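PDB 3Q9T: choline dehydrogenase and related flavoproteins from Aspergillus oryzae, which oxidises formate as a formate oxidase of the glucose-methanol-choline oxidoreductase family, using 8-formyl-FAD as its flavin cofactor. Local coordinates for residues Val420-Ser428 / Ile546-Ile554. Sequence-based numbering, arbitrary orientation.
Sequences VVDLVRPIS and IPIIPDCRI. With FAY ([(2R,3S,4R,5R)-5-(6-amino-9H-purin-9-yl)-3,4-dihydroxytetrahydrofuran-2-yl]methyl (2R,3S,4S)-5-(8-formyl-7-methyl-2,4-dioxo-3,4-dihydrobenzo[g]pteridin-10(2H)-yl)-2,3,4-trihydroxypentyl dihydrogen diphosphate), chain D.
Arg425, just past the end of strand 415-423, directs its guanidinium at the loop 546-554, which precedes helix 555-572 in this glucose-methanol-choline oxidoreductase fold and contributes Arg553 and Ile554 to the flavin pocket. Arg425 NH1 forms a salt bridge with OD1 of Asp551 at 2.7 Å, reaching the oxygen from above the carboxylate plane; the two flat groups stand 75° apart. The same Arg425 NH1 donates to the carbonyl O of Ile549 at 2.9 Å, and Arg425 NH2 donates to that oxygen at 3.1 Å. This end-on grip of one backbone carbonyl, whose oxygen lies in the guanidinium plane, fixes the rotation of the group. Bends at chi2 (-96°) and chi3 (56°) turn the end of the arginine toward the loop, with Arg425 CD 3.3 Å from Asp551 OD1. The carboxylate has two further partners: OD1 is hydrogen-bonded to Thr108 OG1 and OD2 to the backbone N of His105.

Nearer the flavin, a water accepts a long N-H bond from NE of Arg553 (3.3 Å to the water O) and donates to OD2 of Asp422, relaying between two opposite charges that do not touch. Arg553 runs extended from CG to NE; Arg553 NH1 donates to O4 of the 8-formyl-FAD at 3.1 Å, while NH2 forms a salt bridge with Asp395, consistent with Arg553 being the arginine of the His-Arg pair at the catalytic site.

Packing completes the join. CG2 of Ile549 lies beside Arg425 NH2, and both methyls of Val424 press on the backbone carbonyl of Asp551, with Val424 CG1 also 3.5 Å from the CB of Asp551.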
loop_
_atom_site.group_PDB
_atom_site.type_symbol
_atom_site.label_atom_id
_atom_site.label_comp_id
_atom_site.label_asym_id
_atom_site.label_seq_id
_atom_site.Cartn_x
_atom_site.Cartn_y
_atom_site.Cartn_z
ATOM N N VAL A 420 -9.570 -2.631 -19.611
ATOM C CA VAL A 420 -9.521 -1.606 -18.589
ATOM C C VAL A 420 -10.956 -1.192 -18.226
ATOM O O VAL A 420 -11.658 -0.571 -19.027
ATOM C CB VAL A 420 -8.679 -0.392 -19.051
ATOM C CG1 VAL A 420 -8.535 0.597 -17.930
ATOM C CG2 VAL A 420 -7.302 -0.851 -19.519
ATOM N N VAL A 421 -11.401 -1.576 -17.036
ATOM C CA VAL A 421 -12.738 -1.196 -16.588
ATOM C C VAL A 421 -12.646 0.118 -15.804
ATOM O O VAL A 421 -12.248 0.171 -14.627
ATOM C CB VAL A 421 -13.443 -2.333 -15.807
ATOM C CG1 VAL A 421 -14.897 -1.990 -15.562
ATOM C CG2 VAL A 421 -13.369 -3.615 -16.600
ATOM N N ASP A 422 -12.967 1.190 -16.513
ATOM C CA ASP A 422 -12.791 2.541 -16.022
ATOM C C ASP A 422 -14.148 3.116 -15.582
ATOM O O ASP A 422 -15.014 3.360 -16.419
ATOM C CB ASP A 422 -12.191 3.362 -17.162
ATOM C CG ASP A 422 -12.000 4.817 -16.815
ATOM O OD1 ASP A 422 -12.640 5.305 -15.854
ATOM O OD2 ASP A 422 -11.222 5.485 -17.535
ATOM N N LEU A 423 -14.332 3.318 -14.277
ATOM C CA LEU A 423 -15.581 3.917 -13.757
ATOM C C LEU A 423 -15.486 5.414 -14.031
ATOM O O LEU A 423 -14.679 6.148 -13.433
ATOM C CB LEU A 423 -15.721 3.673 -12.264
ATOM C CG LEU A 423 -17.052 3.649 -11.517
ATOM C CD1 LEU A 423 -16.840 4.274 -10.141
ATOM C CD2 LEU A 423 -18.199 4.332 -12.254
ATOM N N VAL A 424 -16.307 5.865 -14.957
ATOM C CA VAL A 424 -16.104 7.155 -15.576
ATOM C C VAL A 424 -16.960 8.226 -14.866
ATOM O O VAL A 424 -16.657 9.424 -14.893
ATOM C CB VAL A 424 -16.403 6.959 -17.086
ATOM C CG1 VAL A 424 -17.483 7.864 -17.564
ATOM C CG2 VAL A 424 -15.113 7.004 -17.910
ATOM N N ARG A 425 -17.997 7.765 -14.173
ATOM C CA ARG A 425 -18.876 8.626 -13.381
ATOM C C ARG A 425 -18.964 8.145 -11.929
ATOM O O ARG A 425 -20.025 7.702 -11.491
ATOM C CB ARG A 425 -20.275 8.630 -13.996
ATOM C CG ARG A 425 -20.340 9.377 -15.333
ATOM C CD ARG A 425 -20.813 10.797 -15.142
ATOM N NE ARG A 425 -19.980 11.529 -14.192
ATOM C CZ ARG A 425 -18.904 12.245 -14.516
ATOM N NH1 ARG A 425 -18.482 12.341 -15.774
ATOM N NH2 ARG A 425 -18.232 12.862 -13.569
ATOM N N PRO A 426 -17.850 8.230 -11.177
ATOM C CA PRO A 426 -17.883 7.761 -9.789
ATOM C C PRO A 426 -18.615 8.790 -8.941
ATOM O O PRO A 426 -18.793 9.903 -9.396
ATOM C CB PRO A 426 -16.400 7.717 -9.410
ATOM C CG PRO A 426 -15.796 8.814 -10.234
ATOM C CD PRO A 426 -16.538 8.807 -11.532
ATOM N N ILE A 427 -19.043 8.427 -7.744
ATOM C CA ILE A 427 -19.663 9.412 -6.870
ATOM C C ILE A 427 -18.939 9.550 -5.538
ATOM O O ILE A 427 -19.401 10.280 -4.662
ATOM C CB ILE A 427 -21.112 9.053 -6.572
ATOM C CG1 ILE A 427 -21.167 7.649 -5.958
ATOM C CG2 ILE A 427 -21.953 9.201 -7.843
ATOM C CD1 ILE A 427 -22.476 7.321 -5.256
ATOM N N SER A 428 -17.825 8.841 -5.371
ATOM C CA SER A 428 -16.997 9.044 -4.183
ATOM C C SER A 428 -16.552 10.504 -4.086
ATOM O O SER A 428 -16.301 11.150 -5.108
ATOM C CB SER A 428 -15.772 8.126 -4.205
ATOM O OG SER A 428 -16.153 6.787 -3.973
ATOM N N ILE A 546 -10.232 21.763 -14.113
ATOM C CA ILE A 546 -11.442 20.986 -14.426
ATOM C C ILE A 546 -12.352 20.735 -13.224
ATOM O O ILE A 546 -11.956 20.082 -12.262
ATOM C CB ILE A 546 -11.056 19.657 -15.101
ATOM C CG1 ILE A 546 -10.348 19.953 -16.428
ATOM C CG2 ILE A 546 -12.274 18.782 -15.327
ATOM C CD1 ILE A 546 -9.678 18.718 -17.080
ATOM N N PRO A 547 -13.580 21.273 -13.274
ATOM C CA PRO A 547 -14.496 21.260 -12.124
ATOM C C PRO A 547 -15.382 19.998 -11.996
ATOM O O PRO A 547 -15.883 19.723 -10.913
ATOM C CB PRO A 547 -15.366 22.495 -12.369
ATOM C CG PRO A 547 -15.425 22.587 -13.866
ATOM C CD PRO A 547 -14.106 22.072 -14.399
ATOM N N ILE A 548 -15.589 19.275 -13.087
ATOM C CA ILE A 548 -16.327 18.009 -13.080
ATOM C C ILE A 548 -15.652 17.096 -14.100
ATOM O O ILE A 548 -15.590 17.428 -15.284
ATOM C CB ILE A 548 -17.782 18.190 -13.516
ATOM C CG1 ILE A 548 -18.499 19.201 -12.630
ATOM C CG2 ILE A 548 -18.523 16.849 -13.468
ATOM C CD1 ILE A 548 -19.945 19.405 -13.018
ATOM N N ILE A 549 -15.124 15.965 -13.652
ATOM C CA ILE A 549 -14.278 15.143 -14.535
ATOM C C ILE A 549 -15.076 14.580 -15.723
ATOM O O ILE A 549 -16.169 14.065 -15.551
ATOM C CB ILE A 549 -13.595 13.993 -13.748
ATOM C CG1 ILE A 549 -12.492 13.338 -14.592
ATOM C CG2 ILE A 549 -14.647 12.978 -13.276
ATOM C CD1 ILE A 549 -11.764 12.157 -13.870
ATOM N N PRO A 550 -14.540 14.721 -16.943
ATOM C CA PRO A 550 -15.238 14.212 -18.136
ATOM C C PRO A 550 -15.485 12.698 -18.076
ATOM O O PRO A 550 -14.872 12.009 -17.254
ATOM C CB PRO A 550 -14.276 14.563 -19.284
ATOM C CG PRO A 550 -13.506 15.763 -18.774
ATOM C CD PRO A 550 -13.381 15.574 -17.281
ATOM N N ASP A 551 -16.347 12.189 -18.957
ATOM C CA ASP A 551 -16.830 10.803 -18.862
ATOM C C ASP A 551 -15.927 9.811 -19.619
ATOM O O ASP A 551 -16.401 8.849 -20.221
ATOM C CB ASP A 551 -18.267 10.722 -19.390
ATOM C CG ASP A 551 -19.089 11.956 -19.025
ATOM O OD1 ASP A 551 -19.890 11.899 -18.065
ATOM O OD2 ASP A 551 -18.913 13.002 -19.678
ATOM N N CYS A 552 -14.619 10.040 -19.579
ATOM C CA CYS A 552 -13.732 9.340 -20.480
ATOM C C CYS A 552 -12.335 9.856 -20.254
ATOM O O CYS A 552 -12.147 10.785 -19.467
ATOM C CB CYS A 552 -14.139 9.662 -21.907
ATOM S SG CYS A 552 -14.215 11.443 -22.191
ATOM N N ARG A 553 -11.371 9.246 -20.942
ATOM C CA ARG A 553 -9.986 9.711 -20.971
ATOM C C ARG A 553 -9.917 11.210 -21.315
ATOM O O ARG A 553 -10.542 11.672 -22.262
ATOM C CB ARG A 553 -9.190 8.873 -21.977
ATOM C CG ARG A 553 -9.147 7.401 -21.584
ATOM C CD ARG A 553 -8.230 6.581 -22.478
ATOM N NE ARG A 553 -8.089 5.198 -22.003
ATOM C CZ ARG A 553 -7.085 4.398 -22.341
ATOM N NH1 ARG A 553 -6.140 4.850 -23.156
ATOM N NH2 ARG A 553 -7.019 3.151 -21.873
ATOM N N ILE A 554 -9.132 11.962 -20.560
ATOM C CA ILE A 554 -9.381 13.402 -20.462
ATOM C C ILE A 554 -8.490 14.353 -21.256
ATOM O O ILE A 554 -8.691 15.555 -21.169
ATOM C CB ILE A 554 -9.309 13.848 -18.981
ATOM C CG1 ILE A 554 -7.867 13.683 -18.469
ATOM C CG2 ILE A 554 -10.299 13.031 -18.147
ATOM C CD1 ILE A 554 -7.595 14.279 -17.092
HETATM P P FAY D . -1.660 18.768 -17.920
HETATM N N1 FAY D . -5.723 11.075 -21.311
HETATM C C2 FAY D . -6.311 10.751 -22.532
HETATM O O2 FAY D . -7.092 11.531 -23.065
HETATM N N3 FAY D . -5.696 9.835 -23.359
HETATM C C4 FAY D . -4.906 8.865 -22.795
HETATM O O4 FAY D . -4.971 7.719 -23.277
HETATM N N5 FAY D . -3.501 8.226 -20.974
HETATM C C6 FAY D . -1.714 7.776 -19.517
HETATM C C7 FAY D . -0.816 8.165 -18.538
HETATM C C8 FAY D . -0.920 9.443 -17.978
HETATM O O8 FAY D . 0.220 11.061 -16.725
HETATM C C9 FAY D . -1.849 10.352 -18.501
HETATM P PA FAY D . 0.982 17.800 -17.618
HETATM C "C1'" FAY D . -3.966 12.219 -19.321
HETATM C C10 FAY D . -4.734 10.276 -20.789
HETATM N N10 FAY D . -3.871 10.770 -19.806
HETATM N N1A FAY D . 9.060 22.547 -11.978
HETATM O O1A FAY D . 1.541 16.750 -16.717
HETATM C C1B FAY D . 5.940 20.204 -15.492
HETATM O O1P FAY D . -1.272 19.900 -18.841
HETATM C "C2'" FAY D . -3.218 13.192 -20.262
HETATM O "O2'" FAY D . -1.996 12.620 -20.566
HETATM C C2A FAY D . 9.139 22.617 -13.356
HETATM O O2A FAY D . 0.790 17.350 -19.034
HETATM C C2B FAY D . 5.857 18.720 -15.802
HETATM O O2B FAY D . 7.115 18.137 -16.091
HETATM O O2P FAY D . -2.748 19.199 -16.954
HETATM C "C3'" FAY D . -2.999 14.700 -19.907
HETATM O "O3'" FAY D . -1.725 15.235 -20.257
HETATM N N3A FAY D . 8.233 21.931 -14.148
HETATM C C3B FAY D . 4.960 18.720 -17.021
HETATM O O3B FAY D . 5.745 18.994 -18.155
HETATM O O3P FAY D . -0.394 18.339 -17.020
HETATM C "C4'" FAY D . -3.260 15.076 -18.470
HETATM O "O4'" FAY D . -4.537 14.528 -18.153
HETATM C C4A FAY D . 7.257 21.190 -13.564
HETATM C C4B FAY D . 4.065 19.916 -16.807
HETATM O O4B FAY D . 4.655 20.695 -15.780
HETATM C C4X FAY D . -4.428 9.095 -21.491
HETATM C "C5'" FAY D . -3.221 16.613 -18.286
HETATM O "O5'" FAY D . -2.092 17.395 -18.704
HETATM C C5A FAY D . 7.156 21.115 -12.178
HETATM C C5B FAY D . 2.657 19.493 -16.435
HETATM O O5B FAY D . 2.013 19.058 -17.607
HETATM C C5X FAY D . -2.770 8.611 -19.872
HETATM C C6A FAY D . 8.068 21.794 -11.373
HETATM N N6A FAY D . 8.033 21.642 -10.042
HETATM N N7A FAY D . 6.104 20.324 -11.880
HETATM C C7M FAY D . 0.122 7.123 -17.979
HETATM C C8A FAY D . 5.529 19.905 -13.027
HETATM C C8M FAY D . 0.253 9.967 -17.244
HETATM C C9A FAY D . -2.816 9.939 -19.415
HETATM N N9A FAY D . 6.235 20.426 -14.072
HETATM O O HOH W 1 -9.798 4.424 -19.326
#